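Long-range contacts in enoyl-CoA hydratase (Geobacillus kaustophilus, PDB 2PPY), which probably catalyses the hydration of enoyl-CoA thioesters in fatty acid beta-oxidation, as a hexameric member of the enoyl-CoA hydratase/isomerase family: residues T93-I97 with E118-D124; Q102-L108 with C123-G129; C107-H111 with A132-G136; L217-N221 with Y233-L237. Numbering follows the deposited sequence.

Overall arrangement
Contacts 1 and 2 lie at the centre of the crotonase core, contact 3 farther out, and contact 4 in the C-terminal helices. Contact 2 pairs two parallel strands of the main sheet. Contact 1, whose centre is about 10 Å away, packs two helices beside it and shares Cys-123 and Asp-124 with it, and Arg-126 NH1 reaches back to Ala-120 O (3.0 Å). Contact 3 continues from the end of strand 103-108, its centre about 12 Å from that of contact 2. The N-terminal end of helix 115-121, used by contact 1, corresponds to the part that in crotonase relatives supplies one oxyanion-hole NH. Contact 4, centred about 31 Å from contact 3, touches contacts 1 and 2 through Met-220 and Asp-124.

Contact 1. Residues T93-I97 with E118-D124; sequences TLDKI and EMALACD
This is a helix-to-helix packing of the crotonase fold: residues 93-97, near the C-terminal end of helix 80-99, lie against the last turn of helix 115-121 and the bend that leads into strand 125-129. Residues 93-97 are helical. The second segment starts helical, and by Cys-123 (phi/psi -82/161) the chain is extended. In register, Leu-94 faces Ala-122 (CA-CA 5.7 Å) and Ile-97 faces Cys-123 (6.4 Å).

Leu-94, in the mt rotamer, points at the opposite helix. Its CB meets Ala-122 CB at 3.7 Å, its CD1 comes to 3.6 Å from Glu-118 O, and its CD2 lies 4.1 Å from CG of selenomethionine Met-119. Ile-97, also mt, sits one turn further on, with CG2 3.4 Å from Ala-122 O and CD1 4.3 Å from both Ala-122 CB and Cys-123 SG. Ala-122 thus lies between the two branched side chains, and its small methyl allows the backbones to approach closely. Ile-97 and Cys-123 also reach Tyr-104 of strand 103-108, so the contact is sealed against the main sheet. A water bridges the two backbones, donating to Leu-94 O (2.8 Å) and to Ala-122 O (3.0 Å).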
# COMPACT_ATOMS: atom_id res chain seq x y z
N THR A 93 -15.93 -3.40 15.67
CA THR A 93 -17.27 -2.83 15.64
C THR A 93 -17.21 -1.48 14.94
O THR A 93 -17.97 -1.21 14.01
CB THR A 93 -17.84 -2.65 17.06
OG1 THR A 93 -17.97 -3.93 17.68
CG2 THR A 93 -19.21 -1.96 17.00
N LEU A 94 -16.28 -0.63 15.37
CA LEU A 94 -16.14 0.68 14.76
C LEU A 94 -15.78 0.54 13.28
O LEU A 94 -16.25 1.32 12.45
CB LEU A 94 -15.07 1.51 15.49
CG LEU A 94 -15.38 1.91 16.93
CD1 LEU A 94 -14.35 2.94 17.39
CD2 LEU A 94 -16.80 2.51 17.04
N ASP A 95 -14.98 -0.47 12.94
CA ASP A 95 -14.59 -0.68 11.54
C ASP A 95 -15.78 -0.92 10.62
O ASP A 95 -15.74 -0.58 9.43
CB ASP A 95 -13.63 -1.88 11.41
CG ASP A 95 -12.32 -1.69 12.17
OD1 ASP A 95 -11.89 -0.53 12.35
OD2 ASP A 95 -11.72 -2.71 12.56
N LYS A 96 -16.84 -1.52 11.15
CA LYS A 96 -18.04 -1.83 10.37
C LYS A 96 -18.76 -0.62 9.76
O LYS A 96 -19.42 -0.74 8.73
CB LYS A 96 -19.01 -2.65 11.22
CG LYS A 96 -18.40 -4.00 11.63
CD LYS A 96 -19.26 -4.79 12.62
CE LYS A 96 -20.50 -5.38 11.96
NZ LYS A 96 -21.05 -6.50 12.79
N ILE A 97 -18.62 0.55 10.38
CA ILE A 97 -19.27 1.76 9.89
C ILE A 97 -18.82 2.17 8.48
O ILE A 97 -19.65 2.48 7.63
CB ILE A 97 -19.03 2.94 10.88
CG1 ILE A 97 -19.67 2.61 12.23
CG2 ILE A 97 -19.63 4.22 10.32
CD1 ILE A 97 -19.41 3.64 13.30
N GLU A 118 -12.98 8.40 19.71
CA GLU A 118 -12.65 7.29 18.82
C GLU A 118 -13.90 6.79 18.10
O GLU A 118 -13.86 6.50 16.91
CB GLU A 118 -11.99 6.17 19.63
CG GLU A 118 -10.67 6.60 20.22
CD GLU A 118 -9.99 5.52 21.02
OE1 GLU A 118 -10.50 5.17 22.10
OE2 GLU A 118 -8.94 5.03 20.56
N MSE A 119 -15.01 6.71 18.82
CA MSE A 119 -16.27 6.27 18.21
C MSE A 119 -16.68 7.29 17.16
O MSE A 119 -17.14 6.93 16.08
CB MSE A 119 -17.37 6.17 19.27
CG MSE A 119 -18.71 5.71 18.71
SE MSE A 119 -20.10 5.67 20.07
CE MSE A 119 -19.09 4.83 21.49
N ALA A 120 -16.51 8.57 17.49
CA ALA A 120 -16.87 9.66 16.60
C ALA A 120 -15.97 9.71 15.37
O ALA A 120 -16.42 10.06 14.28
CB ALA A 120 -16.78 10.99 17.35
N LEU A 121 -14.69 9.35 15.54
CA LEU A 121 -13.74 9.34 14.43
C LEU A 121 -14.09 8.25 13.42
O LEU A 121 -13.80 8.38 12.23
CB LEU A 121 -12.31 9.11 14.95
CG LEU A 121 -11.61 10.27 15.67
CD1 LEU A 121 -10.31 9.78 16.32
CD2 LEU A 121 -11.32 11.38 14.69
N ALA A 122 -14.72 7.18 13.91
CA ALA A 122 -15.11 6.06 13.05
C ALA A 122 -16.36 6.36 12.22
O ALA A 122 -16.67 5.63 11.28
CB ALA A 122 -15.33 4.80 13.89
N CYS A 123 -17.07 7.43 12.56
CA CYS A 123 -18.26 7.82 11.80
C CYS A 123 -17.81 8.60 10.57
O CYS A 123 -16.68 9.10 10.53
CB CYS A 123 -19.19 8.68 12.66
SG CYS A 123 -19.89 7.82 14.09
N ASP A 124 -18.68 8.71 9.57
CA ASP A 124 -18.37 9.42 8.33
C ASP A 124 -18.26 10.94 8.50
O ASP A 124 -17.47 11.59 7.81
CB ASP A 124 -19.42 9.11 7.26
CG ASP A 124 -19.57 7.61 7.01
OD1 ASP A 124 -18.53 6.93 6.90
OD2 ASP A 124 -20.72 7.12 6.92
O HOH W 1 -15.53 3.06 10.38

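Contact 2. Residues Q102-L108 with C123-G129; sequences QVYIACL and CDLRFMG
Gln-102 leads into strand 103-108, which runs parallel to strand 125-129 with axes 4.6 Å apart at 22°. At Val-103, CG1 packs on Leu-125 CD1 (4.3 Å). Tyr-104 N donates to Asp-124 OD2 (2.7 Å), a carboxylate oxygen that also meets Lys-216. Tyr-104 O accepts Leu-125 N (3.1 Å) and, weakly, Asp-124 N (2.8 Å), because Asp-124 turns helically (phi/psi -70/-33) before the strand begins.

Ile-105 pairs with Leu-125; its mt rotamer and the m chi1 of Phe-127 set Ile-105 CG2 over the Phe-127 ring face, 4.0 Å from the centroid, a CH-pi contact. These are neighbouring parallel strands of the main crotonase sheet, joined by a crossover through strand 111-113 and helix 115-121. Ala-106, paired with Arg-126, forms both its backbone hydrogen bonds with strand 125-129: N to Leu-125 O (2.9 Å) and O from Phe-127 N (3.0 Å). Its CB, 4.1 Å from Cys-123 SG, lies on the sheet face that meets helix 115-121. Cys-107, opposite Phe-127, points to the other face, onto helix 193-205. Leu-108, opposite selenomethionine Met-128, donates N to Phe-127 O (2.7 Å). Gly-129 N donates to Leu-108 O (2.9 Å), and Leu-108 CB packs on Met-128 CG at 3.9 Å.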
# COMPACT_ATOMS: atom_id res chain seq x y z
N GLN A 102 -25.19 3.03 4.99
CA GLN A 102 -25.66 4.28 5.59
C GLN A 102 -24.54 5.25 5.91
O GLN A 102 -23.42 4.84 6.23
CB GLN A 102 -26.42 4.04 6.90
CG GLN A 102 -27.70 3.24 6.82
CD GLN A 102 -27.45 1.76 6.73
OE1 GLN A 102 -26.41 1.26 7.17
NE2 GLN A 102 -28.41 1.03 6.17
N VAL A 103 -24.86 6.54 5.85
CA VAL A 103 -23.90 7.57 6.20
C VAL A 103 -24.03 7.75 7.71
O VAL A 103 -25.13 8.01 8.22
CB VAL A 103 -24.24 8.91 5.49
CG1 VAL A 103 -23.39 10.04 6.07
CG2 VAL A 103 -23.99 8.78 4.00
N TYR A 104 -22.93 7.58 8.42
CA TYR A 104 -22.93 7.73 9.87
C TYR A 104 -22.46 9.13 10.30
O TYR A 104 -21.36 9.56 9.96
CB TYR A 104 -22.04 6.66 10.51
CG TYR A 104 -22.75 5.35 10.78
CD1 TYR A 104 -23.28 4.58 9.74
CD2 TYR A 104 -22.92 4.89 12.09
CE1 TYR A 104 -23.97 3.40 10.00
CE2 TYR A 104 -23.61 3.71 12.35
CZ TYR A 104 -24.13 2.97 11.31
OH TYR A 104 -24.82 1.82 11.58
N ILE A 105 -23.31 9.82 11.05
CA ILE A 105 -23.00 11.16 11.53
C ILE A 105 -22.97 11.18 13.05
O ILE A 105 -23.91 10.72 13.70
CB ILE A 105 -24.07 12.19 11.07
CG1 ILE A 105 -24.26 12.11 9.56
CG2 ILE A 105 -23.64 13.61 11.47
CD1 ILE A 105 -25.38 13.00 9.06
N ALA A 106 -21.89 11.70 13.61
CA ALA A 106 -21.76 11.80 15.06
C ALA A 106 -22.27 13.17 15.48
O ALA A 106 -21.71 14.19 15.08
CB ALA A 106 -20.31 11.65 15.46
N CYS A 107 -23.35 13.20 16.26
CA CYS A 107 -23.91 14.46 16.72
C CYS A 107 -23.31 14.75 18.09
O CYS A 107 -23.76 14.22 19.10
CB CYS A 107 -25.43 14.35 16.83
SG CYS A 107 -26.25 15.93 17.22
N LEU A 108 -22.28 15.59 18.11
CA LEU A 108 -21.59 15.91 19.36
C LEU A 108 -22.16 17.13 20.08
O LEU A 108 -22.00 18.27 19.63
CB LEU A 108 -20.10 16.09 19.07
CG LEU A 108 -19.48 14.95 18.26
CD1 LEU A 108 -18.02 15.28 17.93
CD2 LEU A 108 -19.56 13.63 19.05
N CYS A 123 -17.07 7.43 12.56
CA CYS A 123 -18.26 7.82 11.80
C CYS A 123 -17.81 8.60 10.57
O CYS A 123 -16.68 9.10 10.53
CB CYS A 123 -19.19 8.68 12.66
SG CYS A 123 -19.89 7.82 14.09
N ASP A 124 -18.68 8.71 9.57
CA ASP A 124 -18.37 9.42 8.33
C ASP A 124 -18.26 10.94 8.50
O ASP A 124 -17.47 11.59 7.81
CB ASP A 124 -19.42 9.11 7.26
CG ASP A 124 -19.57 7.61 7.01
OD1 ASP A 124 -18.53 6.93 6.90
OD2 ASP A 124 -20.72 7.12 6.92
N LEU A 125 -19.05 11.50 9.41
CA LEU A 125 -19.04 12.94 9.65
C LEU A 125 -19.21 13.24 11.13
O LEU A 125 -19.74 12.43 11.88
CB LEU A 125 -20.18 13.61 8.88
CG LEU A 125 -20.23 13.48 7.35
CD1 LEU A 125 -21.63 13.86 6.84
CD2 LEU A 125 -19.16 14.35 6.72
N ARG A 126 -18.76 14.42 11.55
CA ARG A 126 -18.87 14.85 12.94
C ARG A 126 -19.36 16.29 13.02
O ARG A 126 -18.72 17.20 12.49
CB ARG A 126 -17.50 14.74 13.62
CG ARG A 126 -17.04 13.30 13.87
CD ARG A 126 -15.52 13.22 13.94
NE ARG A 126 -14.93 13.48 12.63
CZ ARG A 126 -14.99 12.63 11.61
NH1 ARG A 126 -15.60 11.46 11.74
NH2 ARG A 126 -14.45 12.96 10.44
N PHE A 127 -20.51 16.50 13.67
CA PHE A 127 -21.09 17.84 13.86
C PHE A 127 -21.07 18.12 15.36
O PHE A 127 -21.52 17.29 16.15
CB PHE A 127 -22.53 17.91 13.34
CG PHE A 127 -22.69 17.61 11.86
CD1 PHE A 127 -21.60 17.70 10.99
CD2 PHE A 127 -23.93 17.27 11.34
CE1 PHE A 127 -21.75 17.43 9.62
CE2 PHE A 127 -24.10 17.01 9.97
CZ PHE A 127 -23.00 17.09 9.11
N MSE A 128 -20.58 19.29 15.75
CA MSE A 128 -20.49 19.61 17.17
C MSE A 128 -21.11 20.95 17.57
O MSE A 128 -21.09 21.91 16.80
CB MSE A 128 -19.02 19.57 17.59
CG MSE A 128 -18.75 19.77 19.07
SE MSE A 128 -16.93 19.24 19.47
CE MSE A 128 -17.24 18.23 21.09
N GLY A 129 -21.66 21.01 18.79
CA GLY A 129 -22.26 22.24 19.28
C GLY A 129 -21.21 23.25 19.71
O GLY A 129 -20.15 22.85 20.20

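Contact 3. Residues C107-H111 with A132-G136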
# COMPACT_ATOMS: atom_id res chain seq x y z
N CYS A 107 -23.35 13.20 16.26
CA CYS A 107 -23.91 14.46 16.72
C CYS A 107 -23.31 14.75 18.09
O CYS A 107 -23.76 14.22 19.10
CB CYS A 107 -25.43 14.35 16.83
SG CYS A 107 -26.25 15.93 17.22
N LEU A 108 -22.28 15.59 18.11
CA LEU A 108 -21.59 15.91 19.36
C LEU A 108 -22.16 17.13 20.08
O LEU A 108 -22.00 18.27 19.63
CB LEU A 108 -20.10 16.09 19.07
CG LEU A 108 -19.48 14.95 18.26
CD1 LEU A 108 -18.02 15.28 17.93
CD2 LEU A 108 -19.56 13.63 19.05
N GLU A 109 -22.81 16.89 21.21
CA GLU A 109 -23.41 17.96 22.00
C GLU A 109 -22.73 18.13 23.36
O GLU A 109 -23.05 19.06 24.10
CB GLU A 109 -24.90 17.70 22.21
CG GLU A 109 -25.74 17.88 20.96
CD GLU A 109 -27.18 17.47 21.17
OE1 GLU A 109 -27.45 16.26 21.28
OE2 GLU A 109 -28.05 18.37 21.23
N GLY A 110 -21.80 17.24 23.67
CA GLY A 110 -21.10 17.33 24.94
C GLY A 110 -19.66 16.87 24.81
O GLY A 110 -19.16 16.69 23.70
N HIS A 111 -18.99 16.70 25.94
CA HIS A 111 -17.60 16.26 25.94
C HIS A 111 -17.44 15.00 25.11
O HIS A 111 -18.18 14.02 25.29
CB HIS A 111 -17.12 16.00 27.37
CG HIS A 111 -17.04 17.23 28.22
ND1 HIS A 111 -17.66 17.34 29.44
CD2 HIS A 111 -16.40 18.41 28.02
CE1 HIS A 111 -17.42 18.54 29.96
NE2 HIS A 111 -16.66 19.20 29.11
N ALA A 132 -20.32 22.54 23.22
CA ALA A 132 -20.24 21.11 23.51
C ALA A 132 -19.17 20.71 24.52
O ALA A 132 -19.24 19.63 25.10
CB ALA A 132 -20.03 20.33 22.21
N GLY A 133 -18.18 21.57 24.73
CA GLY A 133 -17.15 21.24 25.70
C GLY A 133 -15.78 20.91 25.15
O GLY A 133 -15.24 21.63 24.30
N LYS A 134 -15.21 19.80 25.63
CA LYS A 134 -13.87 19.35 25.24
C LYS A 134 -13.88 18.18 24.27
O LYS A 134 -14.74 17.30 24.32
CB LYS A 134 -13.08 18.90 26.47
CG LYS A 134 -13.05 19.87 27.64
CD LYS A 134 -12.34 19.20 28.82
CE LYS A 134 -12.30 20.10 30.05
NZ LYS A 134 -11.60 19.42 31.19
N ILE A 135 -12.88 18.16 23.39
CA ILE A 135 -12.74 17.07 22.43
C ILE A 135 -11.25 16.76 22.30
O ILE A 135 -10.43 17.67 22.10
CB ILE A 135 -13.36 17.45 21.05
CG1 ILE A 135 -13.17 16.31 20.05
CG2 ILE A 135 -12.76 18.75 20.54
CD1 ILE A 135 -14.02 16.45 18.81
N GLY A 136 -10.90 15.49 22.46
CA GLY A 136 -9.51 15.07 22.37
C GLY A 136 -9.28 13.65 22.85
O GLY A 136 -10.23 12.91 23.12
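The backbones of 107-111 and 132-136 come closest where strand 103-108 has just ended: Gly-110 CA is 4.1 Å from Ala-132 CA, and His-111 CA is 4.9 Å from Lys-134 CA. Gly-110 is fully extended (phi/psi -145/-169), whereas Gly-133 takes up 109/-132, a conformation that calls for glycine; a CB there would also run into the His-111 ring. His-111 N lies 3.1 Å from Ala-132 O, but at an angle too poor for a hydrogen bond. The backbones meet instead through CA-H...O contacts, among them Ala-132 CA to Glu-109 O (3.5 Å) and His-111 CA to Lys-134 O (3.4 Å).

Ala-132 and His-111 bury the most surface. The methyl of Ala-132 faces Leu-108, with CB 3.8 Å from Leu-108 O. The imidazole lies along the second segment, its edge toward Lys-134 N (3.0 Å from His-111 CD2), with CD2 also 3.7 Å from Lys-134 CG. Leu-108 CD1 meets Ile-135 CD1 at 4.3 Å.

Glu-109 forms a salt bridge with Arg-194 of helix 193-205, and the His-111 ring stacks edge-to-face with Phe-65. From His-111 and Ile-135 onward the two chains form the small parallel sheet of strands 111-113 and 135-136 that accompanies the main one in the crotonase fold.

Contact 4. Residues L217-N221 with Y233-L237; sequences LAIMN and YEGEL
An antiparallel helix hairpin in the C-terminal part of the crotonase fold brings helix 209-222 against helix 227-242. Both segments are regular alpha helix, their axes 9.7 Å apart and crossing at 160°, with Ala-218 CA 5.4 Å from Glu-234 CA.

Tyr-233 (chi1 173°, t) and Leu-237 (chi1 -76°, chi2 157°, mt), one turn apart, both project at the other helix. The tyrosine ring passes Ala-218, with CE2 3.7 Å from Ala-218 CA, while Leu-237 CD1 presses on Ala-218 CB at 3.4 Å. The small alanine admits both. Leu-217, in the mt rotamer, adds CD1 4.2 Å from Leu-237 CD2. Gly-149 N and Gln-152 NE2 of a neighbouring subunit donate to Glu-234 OE2 and Ala-218 O, so the pair also forms part of the hexamer interface.

Tyr-233 OH lies 3.3 Å from Leu-217 O, at best a weak hydrogen bond. The same carbonyl takes a firmer one within its own helix, from Asn-221 (chi1 -63°), ND2 to Leu-217 O 3.2 Å.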
# COMPACT_ATOMS: atom_id res chain seq x y z
N LEU A 217 -19.13 4.77 0.35
CA LEU A 217 -18.33 3.57 0.26
C LEU A 217 -17.07 3.83 -0.57
O LEU A 217 -15.97 3.39 -0.22
CB LEU A 217 -19.12 2.43 -0.39
CG LEU A 217 -20.29 1.84 0.40
CD1 LEU A 217 -21.02 0.82 -0.47
CD2 LEU A 217 -19.78 1.19 1.68
N ALA A 218 -17.24 4.54 -1.67
CA ALA A 218 -16.14 4.86 -2.56
C ALA A 218 -15.00 5.58 -1.85
O ALA A 218 -13.83 5.23 -2.01
CB ALA A 218 -16.64 5.71 -3.73
N ILE A 219 -15.35 6.57 -1.04
CA ILE A 219 -14.34 7.36 -0.34
C ILE A 219 -13.73 6.70 0.90
O ILE A 219 -12.51 6.69 1.06
CB ILE A 219 -14.91 8.73 0.06
CG1 ILE A 219 -15.35 9.49 -1.20
CG2 ILE A 219 -13.88 9.53 0.84
CD1 ILE A 219 -16.06 10.80 -0.91
N MSE A 220 -14.56 6.16 1.78
CA MSE A 220 -14.06 5.54 3.00
C MSE A 220 -13.18 4.31 2.76
O MSE A 220 -12.21 4.09 3.48
CB MSE A 220 -15.22 5.19 3.94
CG MSE A 220 -16.02 6.41 4.39
SE MSE A 220 -14.90 7.87 5.01
CE MSE A 220 -13.89 6.90 6.35
N ASN A 221 -13.53 3.51 1.76
CA ASN A 221 -12.75 2.31 1.46
C ASN A 221 -11.74 2.57 0.35
O ASN A 221 -10.71 1.89 0.26
CB ASN A 221 -13.69 1.17 1.07
CG ASN A 221 -14.63 0.77 2.20
OD1 ASN A 221 -14.20 0.23 3.23
ND2 ASN A 221 -15.92 1.05 2.03
N TYR A 233 -12.34 0.94 -8.23
CA TYR A 233 -13.35 0.63 -7.22
C TYR A 233 -14.49 1.63 -7.37
O TYR A 233 -15.67 1.28 -7.28
CB TYR A 233 -12.71 0.72 -5.83
CG TYR A 233 -13.66 0.59 -4.65
CD1 TYR A 233 -14.43 -0.56 -4.45
CD2 TYR A 233 -13.76 1.61 -3.71
CE1 TYR A 233 -15.26 -0.69 -3.34
CE2 TYR A 233 -14.58 1.50 -2.60
CZ TYR A 233 -15.33 0.35 -2.42
OH TYR A 233 -16.14 0.24 -1.31
N GLU A 234 -14.12 2.88 -7.61
CA GLU A 234 -15.07 3.96 -7.80
C GLU A 234 -15.87 3.71 -9.08
O GLU A 234 -17.06 4.03 -9.15
CB GLU A 234 -14.32 5.29 -7.91
CG GLU A 234 -15.07 6.39 -8.64
CD GLU A 234 -14.17 7.58 -8.95
OE1 GLU A 234 -13.81 8.32 -8.00
OE2 GLU A 234 -13.80 7.75 -10.13
N GLY A 235 -15.21 3.13 -10.07
CA GLY A 235 -15.86 2.85 -11.34
C GLY A 235 -16.90 1.75 -11.26
O GLY A 235 -17.89 1.79 -11.99
N GLU A 236 -16.69 0.78 -10.38
CA GLU A 236 -17.64 -0.31 -10.21
C GLU A 236 -18.85 0.20 -9.45
O GLU A 236 -19.99 -0.20 -9.73
CB GLU A 236 -17.00 -1.49 -9.47
CG GLU A 236 -15.85 -2.15 -10.21
CD GLU A 236 -16.16 -2.38 -11.69
OE1 GLU A 236 -17.23 -2.94 -12.01
OE2 GLU A 236 -15.31 -2.01 -12.53
N LEU A 237 -18.61 1.08 -8.48
CA LEU A 237 -19.70 1.67 -7.71
C LEU A 237 -20.54 2.53 -8.64
O LEU A 237 -21.77 2.58 -8.52
CB LEU A 237 -19.14 2.51 -6.56
CG LEU A 237 -18.59 1.72 -5.37
CD1 LEU A 237 -17.59 2.56 -4.60
CD2 LEU A 237 -19.74 1.27 -4.48